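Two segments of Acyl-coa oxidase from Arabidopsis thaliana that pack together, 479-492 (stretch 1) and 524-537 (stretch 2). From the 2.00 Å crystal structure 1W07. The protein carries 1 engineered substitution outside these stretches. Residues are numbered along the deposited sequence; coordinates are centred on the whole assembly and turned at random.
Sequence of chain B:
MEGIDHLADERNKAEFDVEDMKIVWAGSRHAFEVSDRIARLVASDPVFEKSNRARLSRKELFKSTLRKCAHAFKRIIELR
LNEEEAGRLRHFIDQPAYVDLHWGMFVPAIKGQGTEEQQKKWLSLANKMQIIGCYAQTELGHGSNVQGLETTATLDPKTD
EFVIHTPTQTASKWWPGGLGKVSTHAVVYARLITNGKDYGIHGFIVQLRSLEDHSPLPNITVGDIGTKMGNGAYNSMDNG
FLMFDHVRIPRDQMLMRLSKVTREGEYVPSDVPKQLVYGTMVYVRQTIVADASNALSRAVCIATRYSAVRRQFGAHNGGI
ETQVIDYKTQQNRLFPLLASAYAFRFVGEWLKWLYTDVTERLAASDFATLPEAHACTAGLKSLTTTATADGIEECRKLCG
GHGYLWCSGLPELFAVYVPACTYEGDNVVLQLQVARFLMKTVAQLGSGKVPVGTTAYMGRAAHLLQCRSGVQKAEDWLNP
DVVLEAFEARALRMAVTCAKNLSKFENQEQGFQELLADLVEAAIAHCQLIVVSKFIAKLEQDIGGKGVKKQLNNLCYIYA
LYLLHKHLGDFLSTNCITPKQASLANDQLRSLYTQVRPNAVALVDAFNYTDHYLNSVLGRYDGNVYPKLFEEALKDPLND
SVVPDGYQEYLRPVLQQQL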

# COMPACT_ATOMS: atom_id res chain seq x y z
N ASN B 479 -27.76 -8.47 -17.20
CA ASN B 479 -28.67 -7.51 -17.81
C ASN B 479 -28.35 -6.10 -17.30
O ASN B 479 -28.36 -5.87 -16.09
N PRO B 480 -28.08 -5.16 -18.21
CA PRO B 480 -27.75 -3.77 -17.84
C PRO B 480 -28.78 -3.06 -16.96
O PRO B 480 -28.41 -2.32 -16.05
N ASP B 481 -30.07 -3.28 -17.23
CA ASP B 481 -31.12 -2.65 -16.44
C ASP B 481 -31.18 -3.21 -15.02
O ASP B 481 -31.52 -2.50 -14.07
N VAL B 482 -30.85 -4.49 -14.88
CA VAL B 482 -30.87 -5.12 -13.57
C VAL B 482 -29.72 -4.57 -12.72
O VAL B 482 -29.86 -4.32 -11.51
N VAL B 483 -28.57 -4.39 -13.36
CA VAL B 483 -27.40 -3.88 -12.67
C VAL B 483 -27.60 -2.41 -12.31
O VAL B 483 -27.41 -2.02 -11.17
N LEU B 484 -28.00 -1.60 -13.29
CA LEU B 484 -28.21 -0.18 -13.05
C LEU B 484 -29.22 0.06 -11.95
O LEU B 484 -29.00 0.90 -11.07
N GLU B 485 -30.33 -0.66 -12.00
CA GLU B 485 -31.38 -0.51 -10.99
C GLU B 485 -30.81 -0.79 -9.61
O GLU B 485 -31.05 -0.03 -8.66
N ALA B 486 -30.06 -1.87 -9.49
CA ALA B 486 -29.46 -2.23 -8.21
C ALA B 486 -28.53 -1.14 -7.68
O ALA B 486 -28.63 -0.75 -6.52
N PHE B 487 -27.62 -0.63 -8.53
CA PHE B 487 -26.69 0.42 -8.10
C PHE B 487 -27.36 1.77 -7.84
O PHE B 487 -26.96 2.49 -6.93
N GLU B 488 -28.37 2.12 -8.63
CA GLU B 488 -29.07 3.39 -8.44
C GLU B 488 -29.84 3.34 -7.12
O GLU B 488 -29.78 4.27 -6.32
N ALA B 489 -30.55 2.24 -6.89
CA ALA B 489 -31.30 2.08 -5.65
C ALA B 489 -30.39 2.11 -4.43
O ALA B 489 -30.67 2.79 -3.44
N ARG B 490 -29.29 1.38 -4.50
CA ARG B 490 -28.34 1.33 -3.40
C ARG B 490 -27.78 2.72 -3.05
O ARG B 490 -27.69 3.09 -1.88
N ALA B 491 -27.43 3.49 -4.08
CA ALA B 491 -26.89 4.83 -3.88
C ALA B 491 -27.96 5.79 -3.35
O ALA B 491 -27.74 6.50 -2.37
N LEU B 492 -29.11 5.80 -4.01
CA LEU B 492 -30.21 6.67 -3.61
C LEU B 492 -30.64 6.36 -2.18
O LEU B 492 -30.87 7.26 -1.38
N ILE B 524 -19.45 7.70 -2.23
CA ILE B 524 -18.69 6.68 -2.95
C ILE B 524 -19.63 5.81 -3.76
O ILE B 524 -19.33 5.49 -4.91
N ALA B 525 -20.77 5.43 -3.18
CA ALA B 525 -21.76 4.61 -3.89
C ALA B 525 -22.26 5.35 -5.13
O ALA B 525 -22.46 4.74 -6.18
N HIS B 526 -22.45 6.66 -5.02
CA HIS B 526 -22.89 7.46 -6.15
C HIS B 526 -21.84 7.43 -7.26
O HIS B 526 -22.15 7.19 -8.42
N CYS B 527 -20.58 7.68 -6.90
CA CYS B 527 -19.49 7.66 -7.88
C CYS B 527 -19.34 6.30 -8.56
O CYS B 527 -19.01 6.24 -9.75
N GLN B 528 -19.56 5.21 -7.81
CA GLN B 528 -19.44 3.87 -8.39
C GLN B 528 -20.54 3.65 -9.41
O GLN B 528 -20.31 3.05 -10.47
N LEU B 529 -21.74 4.13 -9.10
CA LEU B 529 -22.87 4.01 -10.02
C LEU B 529 -22.48 4.69 -11.34
O LEU B 529 -22.72 4.14 -12.41
N ILE B 530 -21.89 5.88 -11.24
CA ILE B 530 -21.47 6.60 -12.44
C ILE B 530 -20.49 5.76 -13.29
O ILE B 530 -20.63 5.67 -14.51
N VAL B 531 -19.49 5.16 -12.65
CA VAL B 531 -18.51 4.36 -13.38
C VAL B 531 -19.22 3.17 -14.04
O VAL B 531 -19.00 2.86 -15.21
N VAL B 532 -20.08 2.50 -13.29
CA VAL B 532 -20.80 1.35 -13.84
C VAL B 532 -21.68 1.74 -15.02
O VAL B 532 -21.71 1.04 -16.04
N SER B 533 -22.39 2.86 -14.89
CA SER B 533 -23.29 3.33 -15.95
C SER B 533 -22.55 3.73 -17.21
O SER B 533 -23.05 3.54 -18.31
N LYS B 534 -21.35 4.30 -17.06
CA LYS B 534 -20.57 4.71 -18.22
C LYS B 534 -19.95 3.52 -18.95
O LYS B 534 -19.74 3.57 -20.17
N PHE B 535 -19.66 2.45 -18.22
CA PHE B 535 -19.11 1.23 -18.83
C PHE B 535 -20.23 0.57 -19.63
O PHE B 535 -20.03 0.13 -20.76
N ILE B 536 -21.43 0.48 -19.04
CA ILE B 536 -22.58 -0.11 -19.72
C ILE B 536 -22.93 0.73 -20.96
O ILE B 536 -23.36 0.20 -21.99
N ALA B 537 -22.74 2.05 -20.87
CA ALA B 537 -23.03 2.93 -21.99
C ALA B 537 -22.01 2.70 -23.09
O ALA B 537 -22.32 2.80 -24.28

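Two helices, 480-492 and 524-537, run nearly antiparallel at 160°, and their axes approach to 8.6 Å. The CA spacing is wider over the first two pairs and then falls: the CA atoms of Pro-480 and Ile-536 lie 6.6 Å apart, those of Leu-484 and Ser-533 6.7 Å, those of Phe-487 and Leu-529 5.6 Å, and those of Ala-491 and Ala-525 5.1 Å. Two alanines face each other at the closest register, Ala-491 and Ala-525, while Arg-490 and Gln-528 reach across beside them.

At the wide end the contact is apolar. Ile-536, chi1 m and chi2 t, points toward the first helix; Ile-536 CG2 meets Pro-480 CB at 3.6 Å and Ile-536 CD1 meets Leu-484 CG at 3.8 Å. Leu-484 leaves its helix sideways, but its m,t rotamer brings the end nearer, setting Leu-484 CD2 3.7 Å from Ser-533 CB. The serine hydroxyl does not need a partner across the interface: with chi1 p, Ser-533 OG donates to Ile-530 O at 2.9 Å, one turn back in its own helix. Val-483 and Val-532, both chi1 t, meet CG1 to CG1 at 3.9 Å.

In the middle, Leu-529 has the largest covered area of any residue here. Its t,p rotamer turns a sideways start into an inward reach, so that Leu-529 CD1 sits 3.6 Å from Phe-487 CB and 3.5 Å from Glu-488 CG. Glu-488 thus offers aliphatic carbon to the leucine, while its carboxylate oxygens are hydrogen-bonded elsewhere in the structure. The Phe-487 ring, chi1 m, receives Val-532 CG2 over one face, 4.0 Å from the ring centroid and 23° off the normal, a CH-pi contact.

The polar chemistry gathers near the narrow end. There Ala-491 and Ala-525 point toward each other, CB to CB at 4.2 Å. Arg-490 starts sideways, with chi1 t and chi2 off-rotamer at -111°, yet its end comes across to the second helix. Its guanidinium lays one face over Ala-525, Arg-490 CZ to Ala-525 CB 3.3 Å, and presents its edge to Gln-528, so the same group packs and bonds at once. Gln-528, m,t, points toward the first helix, and Gln-528 OE1 accepts two bonds, from Arg-490 NH1 at 2.8 Å and from Arg-490 NH2 at 3.0 Å. Arg-490 NE and NH2 also have partners elsewhere in the structure.

One water joins the network. It accepts from Arg-490 NH1 at 3.0 Å and donates to the backbone acceptors Phe-487 O at 2.8 Å and Ala-525 O at 2.9 Å. Those carbonyls already take helix bonds from Ala-491 N (3.1 Å to Phe-487 O) and Leu-529 N (3.1 Å to Ala-525 O), so the water adds a second donor to each and ties the two backbones together.

Asn-479 lies beyond reach of the other helix and serves its own: chi1 t places Asn-479 OD1 2.9 Å from Asp-481 N, with a weak bond at 3.4 Å to Val-482 N, capping the helix start. The rule to read here is that apolar side chains make most of the contact, while the Arg-490 guanidinium is satisfied by Gln-528 OE1, the water and partners elsewhere.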

# COMPACT_ATOMS: atom_id res chain seq x y z
CB ASN B 479 -30.11 -7.88 -17.48
CG ASN B 479 -31.10 -7.01 -18.21
OD1 ASN B 479 -31.18 -5.81 -17.98
ND2 ASN B 479 -31.86 -7.62 -19.11
CB PRO B 480 -27.54 -3.10 -19.20
CG PRO B 480 -28.43 -3.87 -20.11
CD PRO B 480 -28.21 -5.30 -19.67
CB ASP B 481 -32.48 -2.84 -17.13
CG ASP B 481 -32.55 -2.14 -18.46
OD1 ASP B 481 -32.30 -0.92 -18.49
OD2 ASP B 481 -32.84 -2.80 -19.48
CB VAL B 482 -30.73 -6.66 -13.69
CG1 VAL B 482 -30.57 -7.26 -12.33
CG2 VAL B 482 -31.98 -7.25 -14.39
CB VAL B 483 -26.13 -4.05 -13.53
CG1 VAL B 483 -24.94 -3.36 -12.87
CG2 VAL B 483 -25.85 -5.53 -13.72
CB LEU B 484 -28.66 0.53 -14.33
CG LEU B 484 -27.57 0.84 -15.36
CD1 LEU B 484 -28.19 1.45 -16.60
CD2 LEU B 484 -26.56 1.80 -14.75
CB GLU B 485 -32.53 -1.48 -11.27
CG GLU B 485 -33.64 -1.42 -10.23
CD GLU B 485 -34.71 -2.46 -10.47
OE1 GLU B 485 -34.39 -3.66 -10.51
OE2 GLU B 485 -35.89 -2.06 -10.62
CB ALA B 486 -28.69 -3.52 -8.35
CB PHE B 487 -25.57 0.60 -9.13
CG PHE B 487 -24.43 -0.37 -8.97
CD1 PHE B 487 -24.58 -1.71 -9.30
CD2 PHE B 487 -23.21 0.06 -8.45
CE1 PHE B 487 -23.53 -2.61 -9.12
CE2 PHE B 487 -22.15 -0.82 -8.27
CZ PHE B 487 -22.32 -2.17 -8.60
CB GLU B 488 -30.03 3.67 -9.60
CG GLU B 488 -29.36 3.84 -10.95
CD GLU B 488 -30.35 4.15 -12.06
OE1 GLU B 488 -31.51 3.70 -11.96
OE2 GLU B 488 -29.97 4.82 -13.04
CB ALA B 489 -32.06 0.76 -5.68
CB ARG B 490 -27.20 0.36 -3.75
CG ARG B 490 -26.01 0.41 -2.82
CD ARG B 490 -24.81 0.99 -3.55
NE ARG B 490 -23.58 0.92 -2.73
CZ ARG B 490 -22.36 0.96 -3.26
NH1 ARG B 490 -22.20 1.04 -4.58
NH2 ARG B 490 -21.30 0.90 -2.47
CB ALA B 491 -26.33 5.36 -5.19
CB LEU B 492 -31.41 6.49 -4.56
CG LEU B 492 -32.69 7.27 -4.22
CD1 LEU B 492 -32.40 8.76 -4.17
CD2 LEU B 492 -33.73 6.99 -5.28
CB ILE B 524 -17.88 5.78 -1.96
CG1 ILE B 524 -16.64 6.56 -1.48
CG2 ILE B 524 -17.50 4.45 -2.63
CD1 ILE B 524 -15.92 5.89 -0.36
CB ALA B 525 -22.95 4.24 -2.97
CB HIS B 526 -23.13 8.90 -5.71
CG HIS B 526 -23.48 9.82 -6.84
ND1 HIS B 526 -24.69 9.76 -7.50
CD2 HIS B 526 -22.79 10.83 -7.41
CE1 HIS B 526 -24.73 10.70 -8.43
NE2 HIS B 526 -23.59 11.36 -8.39
CB CYS B 527 -18.17 8.02 -7.22
SG CYS B 527 -18.16 9.69 -6.59
CB GLN B 528 -19.49 2.80 -7.29
CG GLN B 528 -18.27 2.82 -6.37
CD GLN B 528 -18.39 1.88 -5.17
OE1 GLN B 528 -19.49 1.58 -4.71
NE2 GLN B 528 -17.25 1.47 -4.63
CB LEU B 529 -24.10 4.70 -9.44
CG LEU B 529 -25.25 5.01 -10.41
CD1 LEU B 529 -25.84 3.72 -11.00
CD2 LEU B 529 -26.31 5.79 -9.65
CB ILE B 530 -20.81 7.94 -12.05
CG1 ILE B 530 -21.85 8.87 -11.40
CG2 ILE B 530 -20.17 8.60 -13.26
CD1 ILE B 530 -21.30 10.21 -10.90
CB VAL B 531 -17.39 3.85 -12.42
CG1 VAL B 531 -16.37 3.04 -13.20
CG2 VAL B 531 -16.71 5.03 -11.73
CB VAL B 532 -21.69 0.67 -12.77
CG1 VAL B 532 -22.48 -0.45 -13.43
CG2 VAL B 532 -20.85 0.12 -11.64
CB SER B 533 -24.17 4.49 -15.45
OG SER B 533 -23.41 5.69 -15.36
CB LYS B 534 -19.48 5.70 -17.82
CG LYS B 534 -20.04 6.94 -17.18
CD LYS B 534 -21.03 7.62 -18.10
CE LYS B 534 -21.79 8.71 -17.39
NZ LYS B 534 -22.73 9.37 -18.33
CB PHE B 535 -18.60 0.28 -17.74
CG PHE B 535 -17.54 -0.68 -18.21
CD1 PHE B 535 -16.62 -1.19 -17.31
CD2 PHE B 535 -17.46 -1.06 -19.55
CE1 PHE B 535 -15.61 -2.07 -17.74
CE2 PHE B 535 -16.46 -1.93 -19.99
CZ PHE B 535 -15.54 -2.44 -19.08
CB ILE B 536 -23.81 -0.15 -18.77
CG1 ILE B 536 -23.54 -1.13 -17.63
CG2 ILE B 536 -25.08 -0.53 -19.54
CD1 ILE B 536 -24.67 -1.24 -16.61
CB ALA B 537 -23.00 4.39 -21.54
O HOH W 1 -24.20 2.40 -6.29